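Local coordinates for uncharacterized protein VP0806 (Vibrio parahaemolyticus, PDB 2R5S) that is of unknown function but forms the tetratricopeptide-repeat part of a thioredoxin domain-containing protein, which may have protein-disulfide reductase activity, at residues S14-Q19 and A23-V28; N27-Q30 and L36-R39; W132-V137 and G144-T149. All coordinates share one frame; numbering follows the deposited sequence.

All three contacts are partly buried; contacts 1 and 3 have an apolar centre, and contacts 1 and 2 reach exposed glutamines. Contacts 1 and 2 share helix 22-30 and lie about 11 Å apart between centres. Contact 1 packs this helix against helix 9-18, which precedes it, and contact 2 joins its far end to the short helix 34-37, which follows. Contact 3 lies in the second tetratricopeptide-repeat region, across the centre of the chain, about 33 Å from contact 1 between centres. Contacts 1 and 3 are alike in chemistry, with leucine and valine methyls pressed between consecutive helices. Contact 2 differs, turning on a glutamine side chain laid over backbone carbonyls.

Contact 1: residues S14-Q19 and A23-V28; sequences SELLQQ and AQALNV
The peptide group joining Gln24 to Ala25 carries Leu16 over one of its faces, with Leu16 CD2 3.6 Å from Ala25 N and Leu16 CG also above the plane. A second flat group, the Gln24 amide, has Leu16 CD1 almost straight above its OE1, 3.8 Å away. The two side chains cross at about a right angle, which brings Gln24 CB to 3.7 Å from Leu16 CG. Further along, Leu16 CD2 meets Val28 CG2 at 3.7 Å. Leu16 reaches all of these from an eclipsed conformation (chi1 -105°, chi2 5°), so its rotamer is either strained or poorly defined.

Ala25 lies level with Leu16, and their CB atoms are 3.8 Å apart. With only a methyl at this position, the axes of 14-18 and 23-28 approach to 8.6 Å, nearly antiparallel at 162°, as in the helix hairpins of tetratricopeptide repeats. Leu17 borders the seam more loosely, its side chain lying near a bound MES molecule. Behind the hairpin, helix 40-52 places Cys49 against both Leu17 and Ala25, while Val28 also packs on Leu9, Gln12 and Val13 of helix 9-18.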
loop_
_atom_site.group_PDB
_atom_site.type_symbol
_atom_site.label_atom_id
_atom_site.label_comp_id
_atom_site.label_asym_id
_atom_site.label_seq_id
_atom_site.Cartn_x
_atom_site.Cartn_y
_atom_site.Cartn_z
ATOM N N SER A 14 10.810 -6.269 -17.310
ATOM C CA SER A 14 10.798 -7.723 -17.398
ATOM C C SER A 14 11.799 -8.356 -16.425
ATOM O O SER A 14 11.435 -9.213 -15.628
ATOM C CB SER A 14 11.087 -8.139 -18.840
ATOM O OG SER A 14 11.273 -9.541 -18.944
ATOM N N GLU A 15 13.045 -7.911 -16.497
ATOM C CA GLU A 15 14.096 -8.335 -15.598
ATOM C C GLU A 15 13.760 -8.088 -14.114
ATOM O O GLU A 15 13.969 -8.965 -13.265
ATOM C CB GLU A 15 15.377 -7.606 -15.972
ATOM C CG GLU A 15 16.024 -8.107 -17.257
ATOM C CD GLU A 15 16.909 -9.327 -17.039
ATOM O OE1 GLU A 15 16.702 -10.349 -17.754
ATOM O OE2 GLU A 15 17.818 -9.252 -16.166
ATOM N N LEU A 16 13.243 -6.896 -13.820
ATOM C CA LEU A 16 12.896 -6.492 -12.459
ATOM C C LEU A 16 11.739 -7.296 -11.852
ATOM O O LEU A 16 11.779 -7.600 -10.672
ATOM C CB LEU A 16 12.551 -5.000 -12.435
ATOM C CG LEU A 16 13.408 -3.843 -11.906
ATOM C CD1 LEU A 16 14.797 -4.198 -11.451
ATOM C CD2 LEU A 16 13.365 -2.567 -12.793
ATOM N N LEU A 17 10.704 -7.589 -12.643
ATOM C CA LEU A 17 9.608 -8.467 -12.203
ATOM C C LEU A 17 10.081 -9.918 -11.918
ATOM O O LEU A 17 9.752 -10.529 -10.897
ATOM C CB LEU A 17 8.490 -8.493 -13.250
ATOM C CG LEU A 17 7.683 -7.249 -13.531
ATOM C CD1 LEU A 17 7.025 -7.393 -14.909
ATOM C CD2 LEU A 17 6.644 -7.031 -12.421
ATOM N N GLN A 18 10.872 -10.456 -12.822
ATOM C CA GLN A 18 11.460 -11.775 -12.615
ATOM C C GLN A 18 12.021 -11.863 -11.178
ATOM O O GLN A 18 11.884 -12.889 -10.491
ATOM C CB GLN A 18 12.564 -12.001 -13.652
ATOM C CG GLN A 18 12.711 -13.444 -14.150
ATOM C CD GLN A 18 13.365 -14.398 -13.131
ATOM O OE1 GLN A 18 14.592 -14.389 -12.925
ATOM N NE2 GLN A 18 12.549 -15.252 -12.523
ATOM N N GLN A 19 12.632 -10.764 -10.724
ATOM C CA GLN A 19 13.441 -10.766 -9.505
ATOM C C GLN A 19 12.675 -10.351 -8.258
ATOM O O GLN A 19 13.275 -10.213 -7.178
ATOM C CB GLN A 19 14.592 -9.786 -9.659
ATOM C CG GLN A 19 15.153 -9.601 -11.068
ATOM C CD GLN A 19 16.453 -8.851 -11.020
ATOM O OE1 GLN A 19 17.285 -9.153 -10.174
ATOM N NE2 GLN A 19 16.638 -7.856 -11.900
ATOM N N ALA A 23 8.904 -2.492 -6.920
ATOM C CA ALA A 23 8.894 -1.071 -6.714
ATOM C C ALA A 23 9.832 -0.420 -7.713
ATOM O O ALA A 23 9.439 0.564 -8.318
ATOM C CB ALA A 23 9.218 -0.719 -5.297
ATOM N N GLN A 24 11.005 -1.022 -7.968
ATOM C CA GLN A 24 11.845 -0.601 -9.117
ATOM C C GLN A 24 11.142 -0.722 -10.477
ATOM O O GLN A 24 11.150 0.235 -11.293
ATOM C CB GLN A 24 13.207 -1.328 -9.144
ATOM C CG GLN A 24 14.149 -0.856 -8.109
ATOM C CD GLN A 24 15.456 -1.642 -8.132
ATOM O OE1 GLN A 24 16.235 -1.532 -9.081
ATOM N NE2 GLN A 24 15.702 -2.434 -7.090
ATOM N N ALA A 25 10.509 -1.879 -10.700
ATOM C CA ALA A 25 9.690 -2.102 -11.878
ATOM C C ALA A 25 8.619 -1.021 -12.108
ATOM O O ALA A 25 8.400 -0.601 -13.244
ATOM C CB ALA A 25 9.064 -3.507 -11.825
ATOM N N LEU A 26 7.937 -0.582 -11.047
ATOM C CA LEU A 26 6.905 0.505 -11.144
ATOM C C LEU A 26 7.538 1.844 -11.450
ATOM O O LEU A 26 6.979 2.704 -12.165
ATOM C CB LEU A 26 6.161 0.659 -9.809
ATOM C CG LEU A 26 4.839 -0.086 -9.630
ATOM C CD1 LEU A 26 4.519 -0.264 -8.105
ATOM C CD2 LEU A 26 3.729 0.623 -10.340
ATOM N N ASN A 27 8.722 2.020 -10.902
ATOM C CA ASN A 27 9.508 3.184 -11.259
ATOM C C ASN A 27 9.941 3.244 -12.738
ATOM O O ASN A 27 9.846 4.307 -13.387
ATOM C CB ASN A 27 10.697 3.315 -10.354
ATOM C CG ASN A 27 11.489 4.564 -10.634
ATOM O OD1 ASN A 27 12.585 4.498 -11.189
ATOM N ND2 ASN A 27 10.951 5.708 -10.242
ATOM N N VAL A 28 10.364 2.101 -13.291
ATOM C CA VAL A 28 10.759 2.105 -14.710
ATOM C C VAL A 28 9.537 2.305 -15.629
ATOM O O VAL A 28 9.619 2.959 -16.680
ATOM C CB VAL A 28 11.526 0.850 -15.059
ATOM C CG1 VAL A 28 11.799 0.802 -16.522
ATOM C CG2 VAL A 28 12.869 0.778 -14.223
#

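Contact 2: residues N27-Q30 and L36-R39; sequences NVIQ and LQSR
Within the first tetratricopeptide-repeat region, helix 22-30 gives way to the short helix 34-37, and Gln37 reaches back from the second to meet Ile29 and Gln30 near the end of the first. The flat amide of Gln37 takes the backbone of these two residues on one face. Ile29 O stands almost straight above the amide carbon, 3.2 Å from Gln37 CD, and Gln37 CG lies 3.3 Å from the same oxygen. Gln30 CA is over that face too, 3.9 Å from Gln37 CD. The side chain gets there by running out extended beyond CG (chi2 -169°), so that its end comes much nearer than its base. Which end of the amide is oxygen and which nitrogen is doubtful in the model.

Ile29 adds the apolar part: its CG2, anti to the backbone N, faces the same side of the amide, 4.5 Å from Gln37 CD. The two side chains meet at a slant, and Ile29 is buried while Gln30 lies at the outer margin.

Past Gln37 the chain turns into helix 40-52, where Arg39 holds the N-cap position and forms a salt bridge with Asp41. That helix covers Ile29 with Val42 and Lys46, while helix 9-18 supplies Val13 to Ile29 and Leu10 to Leu36.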
loop_
_atom_site.group_PDB
_atom_site.type_symbol
_atom_site.label_atom_id
_atom_site.label_comp_id
_atom_site.label_asym_id
_atom_site.label_seq_id
_atom_site.Cartn_x
_atom_site.Cartn_y
_atom_site.Cartn_z
ATOM N N ASN A 27 8.722 2.020 -10.902
ATOM C CA ASN A 27 9.508 3.184 -11.259
ATOM C C ASN A 27 9.941 3.244 -12.738
ATOM O O ASN A 27 9.846 4.307 -13.387
ATOM C CB ASN A 27 10.697 3.315 -10.354
ATOM C CG ASN A 27 11.489 4.564 -10.634
ATOM O OD1 ASN A 27 12.585 4.498 -11.189
ATOM N ND2 ASN A 27 10.951 5.708 -10.242
ATOM N N VAL A 28 10.364 2.101 -13.291
ATOM C CA VAL A 28 10.759 2.105 -14.710
ATOM C C VAL A 28 9.537 2.305 -15.629
ATOM O O VAL A 28 9.619 2.959 -16.680
ATOM C CB VAL A 28 11.526 0.850 -15.059
ATOM C CG1 VAL A 28 11.799 0.802 -16.522
ATOM C CG2 VAL A 28 12.869 0.778 -14.223
ATOM N N ILE A 29 8.423 1.700 -15.225
ATOM C CA ILE A 29 7.143 1.843 -15.921
ATOM C C ILE A 29 6.748 3.292 -16.042
ATOM O O ILE A 29 6.317 3.737 -17.125
ATOM C CB ILE A 29 5.990 1.128 -15.190
ATOM C CG1 ILE A 29 6.235 -0.381 -15.198
ATOM C CG2 ILE A 29 4.608 1.424 -15.854
ATOM C CD1 ILE A 29 6.506 -0.904 -16.547
ATOM N N GLN A 30 6.826 4.024 -14.931
ATOM C CA GLN A 30 6.310 5.386 -14.991
ATOM C C GLN A 30 7.260 6.220 -15.856
ATOM O O GLN A 30 6.923 7.286 -16.248
ATOM C CB GLN A 30 5.862 6.006 -13.621
ATOM C CG GLN A 30 6.812 5.871 -12.369
ATOM C CD GLN A 30 7.666 7.132 -12.038
ATOM O OE1 GLN A 30 8.736 7.013 -11.416
ATOM N NE2 GLN A 30 7.199 8.331 -12.451
ATOM N N LEU A 36 3.052 3.779 -24.281
ATOM C CA LEU A 36 3.516 2.427 -23.895
ATOM C C LEU A 36 3.009 2.078 -22.509
ATOM O O LEU A 36 2.658 0.912 -22.215
ATOM C CB LEU A 36 5.037 2.286 -24.024
ATOM C CG LEU A 36 5.618 0.856 -23.834
ATOM C CD1 LEU A 36 4.975 -0.177 -24.762
ATOM C CD2 LEU A 36 7.112 0.814 -24.001
ATOM N N GLN A 37 2.946 3.069 -21.634
ATOM C CA GLN A 37 2.255 2.885 -20.364
ATOM C C GLN A 37 0.839 2.306 -20.454
ATOM O O GLN A 37 0.444 1.491 -19.635
ATOM C CB GLN A 37 2.283 4.126 -19.495
ATOM C CG GLN A 37 3.644 4.329 -18.926
ATOM C CD GLN A 37 3.707 5.366 -17.876
ATOM O OE1 GLN A 37 4.383 6.365 -18.042
ATOM N NE2 GLN A 37 3.019 5.144 -16.777
ATOM N N SER A 38 0.118 2.645 -21.504
ATOM C CA SER A 38 -1.256 2.222 -21.569
ATOM C C SER A 38 -1.398 0.941 -22.393
ATOM O O SER A 38 -2.487 0.431 -22.555
ATOM C CB SER A 38 -2.089 3.377 -22.190
ATOM O OG SER A 38 -2.050 3.195 -23.600
ATOM N N ARG A 39 -0.278 0.380 -22.881
ATOM C CA ARG A 39 -0.359 -0.895 -23.582
ATOM C C ARG A 39 -0.919 -1.909 -22.591
ATOM O O ARG A 39 -0.556 -1.906 -21.426
ATOM C CB ARG A 39 1.003 -1.321 -24.113
ATOM C CG ARG A 39 0.932 -2.012 -25.452
ATOM C CD ARG A 39 2.359 -2.209 -25.969
ATOM N NE ARG A 39 2.988 -3.394 -25.394
ATOM C CZ ARG A 39 4.168 -3.850 -25.802
ATOM N NH1 ARG A 39 4.690 -4.979 -25.273
ATOM N NH2 ARG A 39 4.836 -3.177 -26.743
#

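Contact 3: residues W132-V137 and G144-T149; sequences WNILKV and GEVKKT
Leu135 overlaps Val146, the two side chains sliding past each other in opposite directions, with Leu135 CG 3.5 Å from Val146 CG1. This is the packing of two consecutive helices, 124-135 and 145-157, in the second tetratricopeptide-repeat region, joined by a loop of nine residues. The fork of Leu135 also spreads over the start of the second helix: its CD1 comes to 4.1 Å from Lys147 CA. On the other branch, Leu135 CD2 and Val146 CG1 are modelled closer than two carbons can sit, so the exact placing of those two methyls is doubtful. Lys147 offers only the base of its side chain, which then bends away from helix 124-135 through its next three torsions.

Gly144, at the N-cap position, opens helix 145-157 with a positive phi of 60°, and Lys148 N bonds to Gly144 O at 3.3 Å. Val146 is buried, since Leu131 of its partner helix 124-135 and Cys112 of helix 108-120 also pack on it. Trp132 turns away from this seam toward helix 162-174, where Tyr167, Gln170 and Ile174 meet it.

Ile134 completes the contact on the flank where Phe108 and Ala141 also touch it. Its chi1 of -68° sets CG1 beside the backbone N and turns CG2 to the far side, where Ile134 CG2 meets both methyls of Val146, 4.0 Å from CG1 and 4.1 Å from CG2.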
loop_
_atom_site.group_PDB
_atom_site.type_symbol
_atom_site.label_atom_id
_atom_site.label_comp_id
_atom_site.label_asym_id
_atom_site.label_seq_id
_atom_site.Cartn_x
_atom_site.Cartn_y
_atom_site.Cartn_z
ATOM N N TRP A 132 -1.201 9.014 13.035
ATOM C CA TRP A 132 -0.879 10.369 12.716
ATOM C C TRP A 132 -1.668 11.227 13.683
ATOM O O TRP A 132 -1.186 12.239 14.158
ATOM C CB TRP A 132 -1.299 10.735 11.278
ATOM C CG TRP A 132 -1.260 12.282 11.056
ATOM C CD1 TRP A 132 -2.331 13.153 10.850
ATOM C CD2 TRP A 132 -0.089 13.100 11.062
ATOM N NE1 TRP A 132 -1.865 14.439 10.745
ATOM C CE2 TRP A 132 -0.495 14.424 10.863
ATOM C CE3 TRP A 132 1.279 12.830 11.217
ATOM C CZ2 TRP A 132 0.411 15.464 10.830
ATOM C CZ3 TRP A 132 2.168 13.874 11.177
ATOM C CH2 TRP A 132 1.748 15.156 10.998
ATOM N N ASN A 133 -2.907 10.814 13.948
ATOM C CA ASN A 133 -3.829 11.552 14.813
ATOM C C ASN A 133 -3.328 11.655 16.267
ATOM O O ASN A 133 -3.663 12.580 16.981
ATOM C CB ASN A 133 -5.209 10.912 14.738
ATOM C CG ASN A 133 -6.081 11.523 13.633
ATOM O OD1 ASN A 133 -5.818 12.620 13.142
ATOM N ND2 ASN A 133 -7.097 10.793 13.225
ATOM N N ILE A 134 -2.502 10.695 16.688
ATOM C CA ILE A 134 -1.900 10.718 18.021
ATOM C C ILE A 134 -0.620 11.591 17.982
ATOM O O ILE A 134 -0.401 12.446 18.832
ATOM C CB ILE A 134 -1.607 9.283 18.455
ATOM C CG1 ILE A 134 -2.916 8.531 18.680
ATOM C CG2 ILE A 134 -0.718 9.206 19.710
ATOM C CD1 ILE A 134 -2.733 7.123 18.850
ATOM N N LEU A 135 0.191 11.405 16.944
ATOM C CA LEU A 135 1.525 11.993 16.856
ATOM C C LEU A 135 1.541 13.482 16.731
ATOM O O LEU A 135 2.468 14.145 17.215
ATOM C CB LEU A 135 2.368 11.351 15.735
ATOM C CG LEU A 135 2.728 9.850 15.752
ATOM C CD1 LEU A 135 3.283 9.447 14.389
ATOM C CD2 LEU A 135 3.710 9.411 16.794
ATOM N N LYS A 136 0.551 14.026 16.053
ATOM C CA LYS A 136 0.480 15.480 15.910
ATOM C C LYS A 136 -0.081 16.189 17.149
ATOM O O LYS A 136 -0.223 17.437 17.178
ATOM C CB LYS A 136 -0.393 15.814 14.716
ATOM C CG LYS A 136 -1.854 15.805 14.974
ATOM C CD LYS A 136 -2.561 15.990 13.656
ATOM C CE LYS A 136 -4.026 15.806 13.826
ATOM N NZ LYS A 136 -4.692 16.383 12.631
ATOM N N VAL A 137 -0.431 15.395 18.162
ATOM C CA VAL A 137 -0.726 15.924 19.489
ATOM C C VAL A 137 0.469 15.673 20.371
ATOM O O VAL A 137 0.796 16.529 21.158
ATOM C CB VAL A 137 -1.906 15.205 20.189
ATOM C CG1 VAL A 137 -2.341 16.026 21.428
ATOM C CG2 VAL A 137 -3.096 15.068 19.247
ATOM N N GLY A 144 7.273 6.910 22.899
ATOM C CA GLY A 144 7.684 6.794 21.520
ATOM C C GLY A 144 7.382 5.517 20.763
ATOM O O GLY A 144 7.896 5.356 19.662
ATOM N N GLU A 145 6.539 4.635 21.324
ATOM C CA GLU A 145 6.070 3.429 20.640
ATOM C C GLU A 145 5.083 3.709 19.480
ATOM O O GLU A 145 4.963 2.903 18.584
ATOM C CB GLU A 145 5.538 2.398 21.684
ATOM C CG GLU A 145 4.428 1.429 21.250
ATOM C CD GLU A 145 3.994 0.380 22.369
ATOM O OE1 GLU A 145 2.932 -0.308 22.187
ATOM O OE2 GLU A 145 4.682 0.271 23.428
ATOM N N VAL A 146 4.396 4.842 19.483
ATOM C CA VAL A 146 3.534 5.219 18.404
ATOM C C VAL A 146 4.269 5.773 17.187
ATOM O O VAL A 146 3.951 5.397 16.071
ATOM C CB VAL A 146 2.496 6.332 18.857
ATOM C CG1 VAL A 146 1.867 7.013 17.658
ATOM C CG2 VAL A 146 1.442 5.744 19.804
ATOM N N LYS A 147 5.209 6.707 17.388
ATOM C CA LYS A 147 6.082 7.093 16.317
ATOM C C LYS A 147 6.829 5.913 15.684
ATOM O O LYS A 147 6.989 5.890 14.494
ATOM C CB LYS A 147 7.099 8.151 16.772
ATOM C CG LYS A 147 7.689 8.936 15.617
ATOM C CD LYS A 147 9.162 9.149 15.892
ATOM C CE LYS A 147 9.367 10.459 16.606
ATOM N NZ LYS A 147 9.521 11.436 15.568
ATOM N N LYS A 148 7.262 4.939 16.466
ATOM C CA LYS A 148 7.980 3.807 15.918
ATOM C C LYS A 148 7.101 2.888 15.058
ATOM O O LYS A 148 7.517 2.343 14.001
ATOM C CB LYS A 148 8.558 2.975 17.066
ATOM C CG LYS A 148 9.340 1.774 16.587
ATOM C CD LYS A 148 9.812 0.940 17.755
ATOM C CE LYS A 148 10.342 -0.323 17.258
ATOM N NZ LYS A 148 11.842 -0.181 17.089
ATOM N N THR A 149 5.895 2.639 15.526
ATOM C CA THR A 149 5.072 1.773 14.718
ATOM C C THR A 149 4.613 2.517 13.485
ATOM O O THR A 149 4.576 1.940 12.445
ATOM C CB THR A 149 3.910 1.023 15.430
ATOM O OG1 THR A 149 2.732 1.288 14.687
ATOM C CG2 THR A 149 3.679 1.457 16.845
#